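Structural PPIase-like protein L605 (Mimivirus, PDB 2OSE) is a virion protein of the cyclophilin family that, judged from the family alone, may isomerise peptidyl-prolyl bonds and bind cyclosporin A. Local coordinates at residues P15-L23 against P196-Y206; F36-N46 against I112-Y121. All blocks are in the same frame, centred on the assembly; numbering follows the deposited sequence.

Contact 1: P15-L23 against P196-Y206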
loop_
_atom_site.group_PDB
_atom_site.type_symbol
_atom_site.label_atom_id
_atom_site.label_comp_id
_atom_site.label_asym_id
_atom_site.label_seq_id
_atom_site.Cartn_x
_atom_site.Cartn_y
_atom_site.Cartn_z
ATOM N N PRO A 15 2.813 -35.493 -0.879
ATOM C CA PRO A 15 2.902 -35.067 -2.263
ATOM C C PRO A 15 4.104 -34.146 -2.402
ATOM O O PRO A 15 4.452 -33.467 -1.459
ATOM C CB PRO A 15 1.617 -34.254 -2.479
ATOM C CG PRO A 15 0.710 -34.665 -1.379
ATOM C CD PRO A 15 1.574 -35.028 -0.226
ATOM N N ARG A 16 4.740 -34.144 -3.562
ATOM C CA ARG A 16 5.828 -33.211 -3.822
ATOM C C ARG A 16 5.446 -32.384 -4.998
ATOM O O ARG A 16 4.894 -32.912 -5.956
ATOM C CB ARG A 16 7.132 -33.950 -4.097
ATOM C CG ARG A 16 7.712 -34.611 -2.856
ATOM C CD ARG A 16 8.970 -35.395 -3.183
ATOM N NE ARG A 16 9.294 -36.241 -2.057
ATOM C CZ ARG A 16 10.245 -36.011 -1.177
ATOM N NH1 ARG A 16 11.068 -35.007 -1.341
ATOM N NH2 ARG A 16 10.397 -36.840 -0.139
ATOM N N VAL A 17 5.741 -31.090 -4.940
ATOM C CA VAL A 17 5.357 -30.161 -6.009
ATOM C C VAL A 17 6.502 -29.211 -6.286
ATOM O O VAL A 17 7.420 -29.087 -5.468
ATOM C CB VAL A 17 4.109 -29.334 -5.650
ATOM C CG1 VAL A 17 2.875 -30.238 -5.387
ATOM C CG2 VAL A 17 4.418 -28.416 -4.444
ATOM N N TYR A 18 6.436 -28.533 -7.430
ATOM C CA TYR A 18 7.417 -27.511 -7.799
ATOM C C TYR A 18 6.746 -26.199 -8.215
ATOM O O TYR A 18 5.590 -26.184 -8.669
ATOM C CB TYR A 18 8.329 -28.020 -8.934
ATOM C CG TYR A 18 7.549 -28.509 -10.153
ATOM C CD1 TYR A 18 7.224 -27.634 -11.185
ATOM C CD2 TYR A 18 7.103 -29.846 -10.249
ATOM C CE1 TYR A 18 6.474 -28.074 -12.315
ATOM C CE2 TYR A 18 6.340 -30.279 -11.361
ATOM C CZ TYR A 18 6.036 -29.380 -12.380
ATOM O OH TYR A 18 5.289 -29.804 -13.481
ATOM N N MET A 19 7.501 -25.117 -8.072
ATOM C CA MET A 19 7.108 -23.779 -8.501
ATOM C C MET A 19 8.352 -23.030 -8.978
ATOM O O MET A 19 9.264 -22.750 -8.165
ATOM C CB MET A 19 6.581 -22.966 -7.312
ATOM C CG MET A 19 5.178 -23.126 -6.980
ATOM S SD MET A 19 4.826 -22.286 -5.381
ATOM C CE MET A 19 3.147 -22.887 -5.309
ATOM N N ASP A 20 8.353 -22.635 -10.247
ATOM C CA ASP A 20 9.303 -21.595 -10.731
ATOM C C ASP A 20 8.976 -20.248 -10.101
ATOM O O ASP A 20 7.791 -19.919 -9.921
ATOM C CB ASP A 20 9.211 -21.430 -12.249
ATOM C CG ASP A 20 9.980 -22.450 -12.984
ATOM O OD1 ASP A 20 10.956 -23.025 -12.431
ATOM O OD2 ASP A 20 9.608 -22.707 -14.142
ATOM N N ILE A 21 10.015 -19.483 -9.761
ATOM C CA ILE A 21 9.860 -18.098 -9.256
ATOM C C ILE A 21 10.349 -17.180 -10.368
ATOM O O ILE A 21 11.414 -17.421 -10.949
ATOM C CB ILE A 21 10.656 -17.837 -7.940
ATOM C CG1 ILE A 21 10.341 -18.937 -6.890
ATOM C CG2 ILE A 21 10.364 -16.418 -7.352
ATOM C CD1 ILE A 21 8.960 -18.782 -6.251
ATOM N N VAL A 22 9.519 -16.201 -10.716
ATOM C CA VAL A 22 9.768 -15.340 -11.885
ATOM C C VAL A 22 9.964 -13.913 -11.371
ATOM O O VAL A 22 9.319 -13.490 -10.411
ATOM C CB VAL A 22 8.579 -15.436 -12.913
ATOM C CG1 VAL A 22 8.667 -14.355 -14.044
ATOM C CG2 VAL A 22 8.500 -16.845 -13.510
ATOM N N LEU A 23 10.885 -13.193 -11.993
ATOM C CA LEU A 23 11.061 -11.754 -11.744
ATOM C C LEU A 23 11.386 -11.098 -13.088
ATOM O O LEU A 23 12.351 -11.477 -13.769
ATOM C CB LEU A 23 12.199 -11.505 -10.758
ATOM C CG LEU A 23 12.703 -10.061 -10.552
ATOM C CD1 LEU A 23 11.750 -9.334 -9.683
ATOM C CD2 LEU A 23 14.094 -10.044 -9.952
ATOM N N PRO A 196 11.054 -5.385 -5.801
ATOM C CA PRO A 196 10.681 -5.995 -7.075
ATOM C C PRO A 196 9.418 -6.870 -6.908
ATOM O O PRO A 196 9.112 -7.258 -5.797
ATOM C CB PRO A 196 11.913 -6.847 -7.430
ATOM C CG PRO A 196 12.614 -7.093 -6.123
ATOM C CD PRO A 196 12.357 -5.874 -5.297
ATOM N N THR A 197 8.675 -7.116 -7.988
ATOM C CA THR A 197 7.494 -8.004 -7.932
ATOM C C THR A 197 7.808 -9.433 -8.379
ATOM O O THR A 197 8.078 -9.696 -9.552
ATOM C CB THR A 197 6.288 -7.414 -8.675
ATOM O OG1 THR A 197 5.850 -6.262 -7.958
ATOM C CG2 THR A 197 5.107 -8.415 -8.723
ATOM N N PHE A 198 7.781 -10.360 -7.423
ATOM C CA PHE A 198 7.999 -11.775 -7.718
ATOM C C PHE A 198 6.691 -12.462 -8.046
ATOM O O PHE A 198 5.636 -12.116 -7.510
ATOM C CB PHE A 198 8.667 -12.461 -6.504
ATOM C CG PHE A 198 10.016 -11.904 -6.182
ATOM C CD1 PHE A 198 11.126 -12.261 -6.938
ATOM C CD2 PHE A 198 10.180 -11.006 -5.156
ATOM C CE1 PHE A 198 12.371 -11.732 -6.647
ATOM C CE2 PHE A 198 11.442 -10.468 -4.862
ATOM C CZ PHE A 198 12.519 -10.819 -5.597
ATOM N N SER A 199 6.755 -13.484 -8.886
ATOM C CA SER A 199 5.543 -14.245 -9.170
ATOM C C SER A 199 5.864 -15.702 -9.353
ATOM O O SER A 199 7.041 -16.078 -9.485
ATOM C CB SER A 199 4.836 -13.692 -10.415
ATOM O OG SER A 199 5.768 -13.614 -11.476
ATOM N N ILE A 200 4.819 -16.516 -9.372
ATOM C CA ILE A 200 4.941 -17.943 -9.639
ATOM C C ILE A 200 4.868 -18.162 -11.150
ATOM O O ILE A 200 3.955 -17.612 -11.815
ATOM C CB ILE A 200 3.815 -18.746 -8.895
ATOM C CG1 ILE A 200 3.904 -18.487 -7.375
ATOM C CG2 ILE A 200 3.860 -20.228 -9.233
ATOM C CD1 ILE A 200 2.618 -18.975 -6.534
ATOM N N GLY A 201 5.828 -18.917 -11.691
ATOM C CA GLY A 201 5.795 -19.366 -13.081
ATOM C C GLY A 201 5.194 -20.742 -13.189
ATOM O O GLY A 201 4.226 -21.048 -12.494
ATOM N N LYS A 202 5.736 -21.587 -14.070
ATOM C CA LYS A 202 5.222 -22.944 -14.180
ATOM C C LYS A 202 5.211 -23.637 -12.811
ATOM O O LYS A 202 6.099 -23.421 -11.993
ATOM C CB LYS A 202 6.056 -23.790 -15.168
ATOM C CG LYS A 202 5.785 -23.550 -16.656
ATOM C CD LYS A 202 6.241 -24.796 -17.489
ATOM C CE LYS A 202 5.833 -24.677 -18.952
ATOM N NZ LYS A 202 4.387 -25.088 -19.186
ATOM N N CYS A 203 4.196 -24.462 -12.577
ATOM C CA CYS A 203 4.092 -25.204 -11.340
ATOM C C CYS A 203 3.402 -26.525 -11.660
ATOM O O CYS A 203 2.801 -26.697 -12.739
ATOM C CB CYS A 203 3.375 -24.390 -10.246
ATOM S SG CYS A 203 1.728 -23.820 -10.670
ATOM N N GLY A 204 3.469 -27.447 -10.726
ATOM C CA GLY A 204 2.993 -28.794 -10.968
ATOM C C GLY A 204 3.327 -29.680 -9.805
ATOM O O GLY A 204 4.009 -29.266 -8.875
ATOM N N ALA A 205 2.803 -30.899 -9.858
ATOM C CA ALA A 205 3.121 -31.931 -8.889
ATOM C C ALA A 205 3.949 -32.958 -9.617
ATOM O O ALA A 205 3.693 -33.244 -10.802
ATOM C CB ALA A 205 1.848 -32.569 -8.354
ATOM N N TYR A 206 4.971 -33.470 -8.937
ATOM C CA TYR A 206 5.664 -34.670 -9.377
ATOM C C TYR A 206 4.737 -35.871 -9.199
ATOM O O TYR A 206 3.890 -35.871 -8.298
ATOM C CB TYR A 206 6.927 -34.904 -8.545
ATOM C CG TYR A 206 7.933 -33.815 -8.648
ATOM C CD1 TYR A 206 8.773 -33.712 -9.755
ATOM C CD2 TYR A 206 8.045 -32.856 -7.639
ATOM C CE1 TYR A 206 9.716 -32.681 -9.840
ATOM C CE2 TYR A 206 8.974 -31.843 -7.728
ATOM C CZ TYR A 206 9.792 -31.754 -8.823
ATOM O OH TYR A 206 10.719 -30.748 -8.877
HETATM O O HOH W 1 3.451 -35.563 -5.803
HETATM O O HOH W 2 4.416 -32.361 -13.699
HETATM O O HOH W 3 8.176 -20.857 -15.473
HETATM O O HOH W 4 6.904 -11.416 -11.818
#
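The antiparallel pairing that joins the first and last strands of the cyclophilin barrel sets Val-17 beside Ala-205 and Ile-21 beside Ile-200. A beta bulge interrupts it: Asp-20 faces two residues, its N donating to Lys-202 O (3.0 Å) while its O accepts from Gly-201 N (2.8 Å), so the last strand carries one extra residue and turns a corner there. The Asp-20 carboxylate goes to Arg-30 of strand 26-35 through OD1, and OD2 is tied by a water to Lys-202 N.

Tyr-18 lies across the neighbouring strand. With chi1 at 54°, CG stands between the backbone N and carbonyl carbon, and the ring folds down over Gly-204, whose CA makes a CH-pi contact 3.8 Å from the centroid of the Tyr-18 ring. Gly-204, with no side chain, lets that ring lie directly on its backbone. The same ring turns its edge, through CD2, to the face of Tyr-206, a T-shaped pair with planes at 60°; Tyr-206 OH reaches on to Gln-32.

The apolar face, with Val-17, Met-19, Ile-21 and Phe-198, packs on helices 41-52 and 177-186. Met-19 CG meets both Ile-200 CG2 and Cys-203 CB. At the far end Leu-23 CD1 sits over one face of the Phe-198 ring and presses on Pro-196 CB at a tight 3.4 Å.

Contact 2: F36-N46 against I112-Y121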
loop_
_atom_site.group_PDB
_atom_site.type_symbol
_atom_site.label_atom_id
_atom_site.label_comp_id
_atom_site.label_asym_id
_atom_site.label_seq_id
_atom_site.Cartn_x
_atom_site.Cartn_y
_atom_site.Cartn_z
ATOM N N PHE A 36 2.815 -32.264 3.874
ATOM C CA PHE A 36 2.540 -33.209 4.959
ATOM C C PHE A 36 1.020 -33.306 5.005
ATOM O O PHE A 36 0.380 -32.524 5.684
ATOM C CB PHE A 36 3.083 -32.731 6.314
ATOM C CG PHE A 36 4.497 -32.126 6.282
ATOM C CD1 PHE A 36 5.561 -32.770 5.637
ATOM C CD2 PHE A 36 4.754 -30.934 6.938
ATOM C CE1 PHE A 36 6.834 -32.211 5.638
ATOM C CE2 PHE A 36 6.010 -30.376 6.959
ATOM C CZ PHE A 36 7.059 -31.003 6.298
ATOM N N ARG A 37 0.442 -34.218 4.232
ATOM C CA ARG A 37 -1.011 -34.288 4.116
ATOM C C ARG A 37 -1.628 -34.525 5.493
ATOM O O ARG A 37 -2.715 -34.008 5.736
ATOM C CB ARG A 37 -1.450 -35.368 3.128
ATOM C CG ARG A 37 -2.922 -35.281 2.709
ATOM C CD ARG A 37 -3.360 -36.565 1.991
ATOM N NE ARG A 37 -4.680 -36.413 1.379
ATOM C CZ ARG A 37 -5.823 -36.833 1.930
ATOM N NH1 ARG A 37 -5.802 -37.422 3.108
ATOM N NH2 ARG A 37 -6.987 -36.641 1.310
ATOM N N ASP A 38 -0.917 -35.247 6.387
ATOM C CA ASP A 38 -1.368 -35.489 7.795
ATOM C C ASP A 38 -1.400 -34.254 8.710
ATOM O O ASP A 38 -1.833 -34.327 9.861
ATOM C CB ASP A 38 -0.613 -36.648 8.508
ATOM C CG ASP A 38 0.898 -36.399 8.714
ATOM O OD1 ASP A 38 1.379 -35.268 8.971
ATOM O OD2 ASP A 38 1.641 -37.410 8.669
ATOM N N ALA A 39 -0.933 -33.126 8.205
ATOM C CA ALA A 39 -0.999 -31.889 8.954
ATOM C C ALA A 39 -2.405 -31.295 8.841
ATOM O O ALA A 39 -2.905 -30.696 9.795
ATOM C CB ALA A 39 0.060 -30.894 8.425
ATOM N N PHE A 40 -3.026 -31.454 7.675
ATOM C CA PHE A 40 -4.194 -30.673 7.281
ATOM C C PHE A 40 -4.663 -31.173 5.941
ATOM O O PHE A 40 -4.392 -30.526 4.910
ATOM C CB PHE A 40 -3.785 -29.182 7.133
ATOM C CG PHE A 40 -4.924 -28.213 6.977
ATOM C CD1 PHE A 40 -6.251 -28.641 6.846
ATOM C CD2 PHE A 40 -4.645 -26.821 6.941
ATOM C CE1 PHE A 40 -7.289 -27.721 6.684
ATOM C CE2 PHE A 40 -5.671 -25.890 6.787
ATOM C CZ PHE A 40 -7.001 -26.330 6.667
ATOM N N PRO A 41 -5.383 -32.316 5.908
ATOM C CA PRO A 41 -5.778 -32.871 4.627
ATOM C C PRO A 41 -6.436 -31.962 3.593
ATOM O O PRO A 41 -6.034 -31.966 2.422
ATOM C CB PRO A 41 -6.711 -34.031 5.032
ATOM C CG PRO A 41 -6.154 -34.497 6.300
ATOM C CD PRO A 41 -5.792 -33.208 7.024
ATOM N N ALA A 42 -7.458 -31.202 3.983
ATOM C CA ALA A 42 -8.169 -30.378 2.999
ATOM C C ALA A 42 -7.312 -29.200 2.486
ATOM O O ALA A 42 -7.446 -28.794 1.354
ATOM C CB ALA A 42 -9.505 -29.825 3.609
ATOM N N GLY A 43 -6.472 -28.652 3.350
ATOM C CA GLY A 43 -5.615 -27.514 2.970
ATOM C C GLY A 43 -4.457 -27.937 2.078
ATOM O O GLY A 43 -4.092 -27.217 1.156
ATOM N N VAL A 44 -3.891 -29.099 2.370
ATOM C CA VAL A 44 -2.878 -29.767 1.511
ATOM C C VAL A 44 -3.434 -30.125 0.129
ATOM O O VAL A 44 -2.803 -29.827 -0.906
ATOM C CB VAL A 44 -2.276 -30.994 2.232
ATOM C CG1 VAL A 44 -1.423 -31.869 1.257
ATOM C CG2 VAL A 44 -1.439 -30.510 3.380
ATOM N N GLU A 45 -4.614 -30.751 0.090
ATOM C CA GLU A 45 -5.211 -31.083 -1.205
ATOM C C GLU A 45 -5.533 -29.860 -2.053
ATOM O O GLU A 45 -5.300 -29.862 -3.257
ATOM C CB GLU A 45 -6.434 -32.041 -1.071
ATOM C CG GLU A 45 -6.070 -33.434 -0.559
ATOM C CD GLU A 45 -5.108 -34.244 -1.470
ATOM O OE1 GLU A 45 -5.070 -34.050 -2.707
ATOM O OE2 GLU A 45 -4.388 -35.102 -0.917
ATOM N N ASN A 46 -6.023 -28.792 -1.419
ATOM C CA ASN A 46 -6.264 -27.565 -2.160
ATOM C C ASN A 46 -4.947 -27.018 -2.722
ATOM O O ASN A 46 -4.884 -26.653 -3.874
ATOM C CB ASN A 46 -6.932 -26.515 -1.257
ATOM C CG ASN A 46 -7.282 -25.228 -1.999
ATOM O OD1 ASN A 46 -7.926 -25.256 -3.062
ATOM N ND2 ASN A 46 -6.873 -24.081 -1.427
ATOM N N ILE A 112 -12.170 -23.352 3.451
ATOM C CA ILE A 112 -11.675 -24.599 4.033
ATOM C C ILE A 112 -11.653 -24.503 5.547
ATOM O O ILE A 112 -10.951 -23.674 6.091
ATOM C CB ILE A 112 -10.229 -24.984 3.519
ATOM C CG1 ILE A 112 -10.200 -25.011 1.998
ATOM C CG2 ILE A 112 -9.785 -26.330 4.111
ATOM C CD1 ILE A 112 -8.800 -24.882 1.390
ATOM N N PRO A 113 -12.420 -25.380 6.240
ATOM C CA PRO A 113 -12.463 -25.399 7.701
ATOM C C PRO A 113 -11.161 -25.825 8.331
ATOM O O PRO A 113 -10.399 -26.562 7.704
ATOM C CB PRO A 113 -13.553 -26.441 8.010
ATOM C CG PRO A 113 -14.391 -26.455 6.798
ATOM C CD PRO A 113 -13.380 -26.347 5.675
ATOM N N PRO A 114 -10.919 -25.393 9.581
ATOM C CA PRO A 114 -9.696 -25.765 10.252
ATOM C C PRO A 114 -9.769 -27.197 10.801
ATOM O O PRO A 114 -9.616 -27.417 11.996
ATOM C CB PRO A 114 -9.555 -24.715 11.372
ATOM C CG PRO A 114 -10.939 -24.126 11.573
ATOM C CD PRO A 114 -11.809 -24.561 10.434
ATOM N N VAL A 115 -9.986 -28.159 9.914
ATOM C CA VAL A 115 -9.963 -29.560 10.333
ATOM C C VAL A 115 -8.579 -30.124 10.082
ATOM O O VAL A 115 -8.282 -30.529 8.966
ATOM C CB VAL A 115 -11.011 -30.429 9.586
ATOM C CG1 VAL A 115 -11.020 -31.841 10.175
ATOM C CG2 VAL A 115 -12.395 -29.827 9.676
ATOM N N PHE A 116 -7.752 -30.144 11.117
ATOM C CA PHE A 116 -6.354 -30.556 10.992
ATOM C C PHE A 116 -6.164 -32.047 11.201
ATOM O O PHE A 116 -7.031 -32.740 11.765
ATOM C CB PHE A 116 -5.436 -29.781 11.946
ATOM C CG PHE A 116 -5.490 -28.287 11.762
ATOM C CD1 PHE A 116 -5.739 -27.730 10.512
ATOM C CD2 PHE A 116 -5.292 -27.438 12.843
ATOM C CE1 PHE A 116 -5.794 -26.352 10.336
ATOM C CE2 PHE A 116 -5.354 -26.059 12.673
ATOM C CZ PHE A 116 -5.600 -25.518 11.406
ATOM N N GLY A 117 -5.021 -32.541 10.744
ATOM C CA GLY A 117 -4.764 -33.955 10.813
ATOM C C GLY A 117 -4.195 -34.300 12.156
ATOM O O GLY A 117 -4.280 -33.514 13.117
ATOM N N ASP A 118 -3.582 -35.478 12.197
ATOM C CA ASP A 118 -3.085 -36.085 13.421
ATOM C C ASP A 118 -1.811 -35.444 13.966
ATOM O O ASP A 118 -1.515 -35.590 15.163
ATOM C CB ASP A 118 -2.882 -37.608 13.224
ATOM C CG ASP A 118 -2.679 -38.018 11.748
ATOM O OD1 ASP A 118 -2.453 -39.235 11.492
ATOM O OD2 ASP A 118 -2.768 -37.159 10.830
ATOM N N TYR A 119 -1.058 -34.747 13.101
ATOM C CA TYR A 119 0.212 -34.145 13.518
ATOM C C TYR A 119 0.280 -32.635 13.333
ATOM O O TYR A 119 -0.443 -32.062 12.509
ATOM C CB TYR A 119 1.401 -34.788 12.791
ATOM C CG TYR A 119 1.597 -36.243 13.125
ATOM C CD1 TYR A 119 2.471 -36.629 14.144
ATOM C CD2 TYR A 119 0.903 -37.242 12.425
ATOM C CE1 TYR A 119 2.657 -37.979 14.462
ATOM C CE2 TYR A 119 1.086 -38.595 12.734
ATOM C CZ TYR A 119 1.965 -38.947 13.749
ATOM O OH TYR A 119 2.152 -40.282 14.061
ATOM N N PHE A 120 1.164 -32.032 14.121
ATOM C CA PHE A 120 1.474 -30.630 14.082
ATOM C C PHE A 120 2.968 -30.483 13.809
ATOM O O PHE A 120 3.776 -31.229 14.363
ATOM C CB PHE A 120 1.087 -30.020 15.430
ATOM C CG PHE A 120 1.748 -28.712 15.736
ATOM C CD1 PHE A 120 1.212 -27.531 15.269
ATOM C CD2 PHE A 120 2.881 -28.669 16.531
ATOM C CE1 PHE A 120 1.817 -26.317 15.564
ATOM C CE2 PHE A 120 3.498 -27.463 16.832
ATOM C CZ PHE A 120 2.965 -26.292 16.352
ATOM N N TYR A 121 3.321 -29.521 12.953
ATOM C CA TYR A 121 4.721 -29.206 12.640
ATOM C C TYR A 121 5.052 -27.807 13.153
ATOM O O TYR A 121 4.373 -26.846 12.805
ATOM C CB TYR A 121 5.000 -29.325 11.121
ATOM C CG TYR A 121 4.764 -30.723 10.611
ATOM C CD1 TYR A 121 5.822 -31.630 10.465
ATOM C CD2 TYR A 121 3.482 -31.174 10.336
ATOM C CE1 TYR A 121 5.589 -32.948 10.043
ATOM C CE2 TYR A 121 3.243 -32.491 9.916
ATOM C CZ TYR A 121 4.309 -33.359 9.775
ATOM O OH TYR A 121 4.056 -34.638 9.353
HETATM O O HOH W 5 -1.491 -29.640 11.761
HETATM O O HOH W 6 -9.015 -31.113 6.372
#
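The carbonyl oxygen of Ala-39 is gripped twice: Gly-117 N donates to it at 3.0 Å, approaching from well above the carbonyl plane, and a water donates to Ala-39 O at 2.6 Å and also to Tyr-119 O. One residue earlier, Asp-38 O takes a long, weak bond from Tyr-119 N. The Asp-38 side chain, its CG held between backbone N and carbonyl carbon (chi1 64°), offers the syn lone pair of OD1 to Tyr-121 OH at 2.8 Å; carboxylate and phenol ring lie nearly coplanar, 8° apart. This bond probably helps Asp-38 keep its charge near the carboxylate of Asp-118.

Phe-36 stacks on the Tyr-121 ring face to face, centroids 4.1 Å apart, with Phe-36 CD2 over the middle of the tyrosine. The Phe-40 ring is clamped on both faces, by the edge of Phe-116 (a T-shaped pair, planes at 73°) and by Gly-43 N. Phe-40 is also the N-cap of helix 41-52, and Pro-41, which has no N-H to give, fits the first turn. The amide of Ala-42 instead finds a water that also serves Val-115 O. The branched Ile-112 fills two places at once: CG2 meets Ala-42 CB at 3.5 Å and CD1 lies against Asn-46, whose OD1 accepts from Val-106 N.

The long loop between strands 89-92 and 128-135 is thus fastened to the start of helix 41-52, while Phe-36, Phe-40 and Tyr-121 all reach strand 168-175.

In the fold
Contact 2 is nested in the chain loop that contact 1 closes: 15-23 and 196-206 bring the first and last strands of the chain's sheet together, while 36-46 and 112-121 meet within the intervening sequence. Their centres are 21 Å apart, on opposite sides of the chain's centre, yet their nearest atoms come to about 4 Å without touching. Two elements connect them. Strand 26-35 pairs with strand 16-23 and runs directly into Phe-36, and helix 41-52, whose first turns belong to contact 2, presents Phe-47 farther along to Val-17 and Met-19 of contact 1. Neither contact involves another subunit of the homotrimer.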